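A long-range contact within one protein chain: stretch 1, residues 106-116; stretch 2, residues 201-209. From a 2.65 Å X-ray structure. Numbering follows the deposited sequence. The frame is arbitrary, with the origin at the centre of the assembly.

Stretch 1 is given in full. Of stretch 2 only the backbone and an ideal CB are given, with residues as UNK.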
# COMPACT_ATOMS: atom_id res chain seq x y z
N ILE A 106 14.86 -21.19 -5.99
CA ILE A 106 14.87 -19.83 -6.52
C ILE A 106 15.92 -19.70 -7.61
O ILE A 106 17.04 -20.18 -7.46
CB ILE A 106 15.13 -18.82 -5.37
CG1 ILE A 106 13.87 -18.61 -4.51
CG2 ILE A 106 15.66 -17.48 -5.91
CD1 ILE A 106 14.05 -17.65 -3.33
N LEU A 107 15.54 -19.01 -8.70
CA LEU A 107 16.37 -18.60 -9.83
C LEU A 107 16.24 -17.07 -9.95
O LEU A 107 15.13 -16.55 -10.13
CB LEU A 107 15.99 -19.33 -11.14
CG LEU A 107 16.61 -18.79 -12.47
CD1 LEU A 107 18.12 -18.93 -12.51
CD2 LEU A 107 16.02 -19.47 -13.66
N TYR A 108 17.37 -16.36 -9.80
CA TYR A 108 17.38 -14.90 -9.86
C TYR A 108 18.77 -14.37 -10.24
O TYR A 108 19.76 -15.11 -10.21
CB TYR A 108 16.91 -14.30 -8.50
CG TYR A 108 17.95 -14.24 -7.40
CD1 TYR A 108 18.29 -15.38 -6.68
CD2 TYR A 108 18.52 -13.03 -7.02
CE1 TYR A 108 19.24 -15.33 -5.65
CE2 TYR A 108 19.46 -12.97 -5.99
CZ TYR A 108 19.81 -14.12 -5.31
OH TYR A 108 20.73 -14.05 -4.29
N LYS A 109 18.81 -13.09 -10.62
CA LYS A 109 20.02 -12.37 -11.03
C LYS A 109 20.09 -11.02 -10.33
O LYS A 109 19.06 -10.39 -10.06
CB LYS A 109 20.05 -12.17 -12.56
CG LYS A 109 21.33 -11.54 -13.04
CD LYS A 109 21.37 -11.17 -14.51
CE LYS A 109 22.72 -10.54 -14.78
NZ LYS A 109 22.89 -10.18 -16.21
N ASN A 110 21.32 -10.57 -10.07
CA ASN A 110 21.66 -9.24 -9.54
C ASN A 110 22.63 -8.59 -10.50
O ASN A 110 23.59 -9.25 -10.92
CB ASN A 110 22.25 -9.33 -8.12
CG ASN A 110 21.44 -10.10 -7.11
OD1 ASN A 110 20.21 -10.10 -7.13
ND2 ASN A 110 22.13 -10.73 -6.17
N HIS A 111 22.38 -7.34 -10.91
CA HIS A 111 23.27 -6.60 -11.80
C HIS A 111 23.40 -5.17 -11.33
O HIS A 111 22.38 -4.51 -11.10
CB HIS A 111 22.77 -6.65 -13.25
CG HIS A 111 23.67 -5.95 -14.23
ND1 HIS A 111 23.54 -4.59 -14.48
CD2 HIS A 111 24.66 -6.45 -15.01
CE1 HIS A 111 24.47 -4.30 -15.37
NE2 HIS A 111 25.17 -5.38 -15.72
N GLY A 112 24.63 -4.70 -11.22
CA GLY A 112 24.93 -3.34 -10.81
C GLY A 112 25.19 -3.17 -9.32
O GLY A 112 24.92 -4.09 -8.53
N PRO A 113 25.70 -1.98 -8.90
CA PRO A 113 26.05 -1.81 -7.49
C PRO A 113 24.86 -1.59 -6.55
O PRO A 113 25.08 -1.51 -5.33
CB PRO A 113 26.94 -0.55 -7.51
CG PRO A 113 26.48 0.21 -8.70
CD PRO A 113 26.11 -0.82 -9.72
N PHE A 114 23.61 -1.50 -7.08
CA PHE A 114 22.45 -1.25 -6.22
C PHE A 114 21.42 -2.39 -6.28
O PHE A 114 20.27 -2.20 -5.87
CB PHE A 114 21.77 0.08 -6.59
CG PHE A 114 22.72 1.25 -6.58
CD1 PHE A 114 23.38 1.64 -5.42
CD2 PHE A 114 22.94 1.99 -7.74
CE1 PHE A 114 24.27 2.71 -5.42
CE2 PHE A 114 23.81 3.09 -7.73
CZ PHE A 114 24.47 3.44 -6.57
N SER A 115 21.86 -3.60 -6.69
CA SER A 115 21.02 -4.80 -6.80
C SER A 115 21.14 -5.70 -5.56
O SER A 115 20.18 -6.41 -5.23
CB SER A 115 21.38 -5.61 -8.04
OG SER A 115 22.75 -6.01 -8.06
N GLY A 116 22.29 -5.66 -4.89
CA GLY A 116 22.58 -6.47 -3.72
C GLY A 116 23.47 -7.67 -4.02
O GLY A 116 23.55 -8.60 -3.21
N UNK A 201 19.81 3.34 -15.90
CA UNK A 201 19.60 2.91 -14.52
C UNK A 201 20.80 2.10 -13.93
O UNK A 201 20.93 2.06 -12.70
CB UNK A 201 18.33 2.07 -14.45
N UNK A 202 21.66 1.48 -14.77
CA UNK A 202 22.89 0.73 -14.42
C UNK A 202 22.66 -0.54 -13.54
O UNK A 202 23.49 -1.45 -13.61
CB UNK A 202 23.84 1.67 -13.68
N UNK A 203 21.59 -0.58 -12.70
CA UNK A 203 21.30 -1.73 -11.82
C UNK A 203 19.89 -2.29 -12.01
O UNK A 203 18.93 -1.52 -12.16
CB UNK A 203 21.48 -1.32 -10.36
N UNK A 204 19.77 -3.62 -11.93
CA UNK A 204 18.50 -4.32 -12.03
C UNK A 204 18.60 -5.70 -11.40
O UNK A 204 19.69 -6.21 -11.13
CB UNK A 204 18.06 -4.43 -13.49
N UNK A 205 17.44 -6.33 -11.25
CA UNK A 205 17.29 -7.70 -10.79
C UNK A 205 16.38 -8.48 -11.69
O UNK A 205 15.41 -7.92 -12.22
CB UNK A 205 16.76 -7.73 -9.36
N UNK A 206 16.65 -9.78 -11.84
CA UNK A 206 15.75 -10.72 -12.49
C UNK A 206 15.26 -11.65 -11.45
O UNK A 206 16.07 -12.11 -10.65
CB UNK A 206 16.42 -11.48 -13.64
N UNK A 207 13.96 -11.92 -11.42
CA UNK A 207 13.37 -12.90 -10.51
C UNK A 207 12.51 -13.84 -11.31
O UNK A 207 11.68 -13.37 -12.09
CB UNK A 207 12.55 -12.23 -9.41
N UNK A 208 12.72 -15.14 -11.14
CA UNK A 208 11.93 -16.13 -11.86
C UNK A 208 10.99 -16.81 -10.90
O UNK A 208 11.31 -17.01 -9.73
CB UNK A 208 12.83 -17.16 -12.56
N UNK A 209 9.79 -17.14 -11.42
CA UNK A 209 8.72 -17.80 -10.68
C UNK A 209 8.03 -18.86 -11.54
O UNK A 209 7.87 -18.66 -12.75
CB UNK A 209 7.70 -16.77 -10.19

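The visible backbones fix the register first. The strand at 106-111 and the segment leading to 209 run antiparallel, at 173° between their directions, with a closest axial approach of 4.5 Å. Side chains on this ladder alternate, positions 204 and 206 sharing a face with His111 and Lys109, positions 205 and 207 with Asn110 and Tyr108.

Position 201 has an ideal CB with nothing of stretch 1 within 5.5 Å, so this contact does not constrain it. It is Cys201, which makes no contact here.

At position 202 phi/psi is 63/-28; positive phi with negative psi is an unusual combination for a residue with a CB, strained for most side chains and easiest for glycine. The CB points sideways, 5.2 Å from Pro113 CD, leaving room for many side chains. The residue is Ser202, whose OG donates a hydrogen bond back to Cys201 O at 2.7 Å; its backbone O accepts a weak hydrogen bond from His111 ND1 (3.3 Å, 122°).

Position 203 is more demanding. Its CB lies 3.4 Å from His111 O, 3.9 Å from Phe114 N and 4.0 Å from Gly112 CA, beside the Gly112-Ser115 type I turn. The Phe114 amide offers a donor at short range, which suits a small acceptor such as serine, threonine or perhaps aspartate. Ser203 supplies it: Phe114 N donates to Ser203 OG at 3.1 Å and 154°. The absence of a side chain at Gly112 matters, because an ideal CB there would lie 2.1 Å from that OG.

At position 204 the CB itself is 4.9 Å from His111 O, but on its face lie the imidazole of His111 and the extended, all-t side chain of Lys109. A long aromatic, or a long acidic side chain, could use these. Tyr204, chi1 p, brings its ring under His111 CB, 3.7 Å from the Tyr204 ring centroid, while the two rings are near parallel (21°) but slid apart. Its OH accepts a hydrogen bond from Lys109 NZ at 3.0 Å.

Position 205 has its ideal CB 3.6 Å from Lys109 O, favouring a short side chain with a donor: asparagine, serine or threonine. Asn205 donates from ND2 to Lys109 O at 3.1 Å and 169°.

Position 206 pairs with Lys109 through reciprocal backbone hydrogen bonds, Lys109 N to the O of 206 at 2.9 Å and the N of 206 to Lys109 O at 3.1 Å. With Lys109 CB 3.8 Å from the ideal CB, aliphatic residues of several shapes would pack against Lys109 CB. Leu206 does so, its CB 3.9 Å from Lys109 CB.

The ideal CB of position 207 lies 4.9 Å from Tyr108 CB, a place for an apolar or aromatic group. Phe207 lays CD1 3.7 Å from Tyr108 CB.

At position 208 the CB points toward stretch 1, 3.4 Å from Leu107 O, and the Leu107 side chain invites a large apolar partner, aliphatic or aromatic. Phe208 presents a ring face to it: Leu107 CD2 sits 4.0 Å from the Phe208 ring centroid, 22° off the normal.

Position 209 points away, so stretch 1 sets no preference; it is Tyr209.

Stretch 2 201-209: CSSYNLFFY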
# COMPACT_ATOMS: atom_id res chain seq x y z
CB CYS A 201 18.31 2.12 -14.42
SG CYS A 201 17.77 1.79 -12.73
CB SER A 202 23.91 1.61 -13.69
OG SER A 202 23.60 1.82 -12.32
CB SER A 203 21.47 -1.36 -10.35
OG SER A 203 22.79 -0.96 -10.03
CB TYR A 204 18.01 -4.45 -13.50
CG TYR A 204 18.86 -5.34 -14.38
CD1 TYR A 204 18.58 -6.70 -14.50
CD2 TYR A 204 19.92 -4.83 -15.12
CE1 TYR A 204 19.36 -7.53 -15.30
CE2 TYR A 204 20.69 -5.64 -15.94
CZ TYR A 204 20.41 -7.00 -16.03
OH TYR A 204 21.17 -7.82 -16.84
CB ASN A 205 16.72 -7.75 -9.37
CG ASN A 205 17.61 -7.37 -8.23
OD1 ASN A 205 17.29 -6.47 -7.48
ND2 ASN A 205 18.65 -8.12 -7.98
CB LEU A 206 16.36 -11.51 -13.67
CG LEU A 206 16.99 -10.79 -14.85
CD1 LEU A 206 17.40 -11.81 -15.88
CD2 LEU A 206 16.04 -9.77 -15.49
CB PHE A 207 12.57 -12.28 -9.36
CG PHE A 207 13.36 -11.31 -8.52
CD1 PHE A 207 14.31 -11.77 -7.62
CD2 PHE A 207 13.14 -9.94 -8.62
CE1 PHE A 207 15.05 -10.87 -6.85
CE2 PHE A 207 13.86 -9.05 -7.84
CZ PHE A 207 14.82 -9.53 -6.97
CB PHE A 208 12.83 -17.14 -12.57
CG PHE A 208 13.54 -16.58 -13.78
CD1 PHE A 208 14.74 -15.87 -13.63
CD2 PHE A 208 13.05 -16.79 -15.06
CE1 PHE A 208 15.41 -15.37 -14.75
CE2 PHE A 208 13.73 -16.29 -16.18
CZ PHE A 208 14.91 -15.59 -16.02
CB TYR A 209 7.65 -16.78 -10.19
CG TYR A 209 8.19 -15.49 -9.61
CD1 TYR A 209 8.62 -14.46 -10.44
CD2 TYR A 209 8.18 -15.25 -8.24
CE1 TYR A 209 9.12 -13.27 -9.92
CE2 TYR A 209 8.63 -14.05 -7.70
CZ TYR A 209 9.12 -13.07 -8.55
OH TYR A 209 9.58 -11.87 -8.05
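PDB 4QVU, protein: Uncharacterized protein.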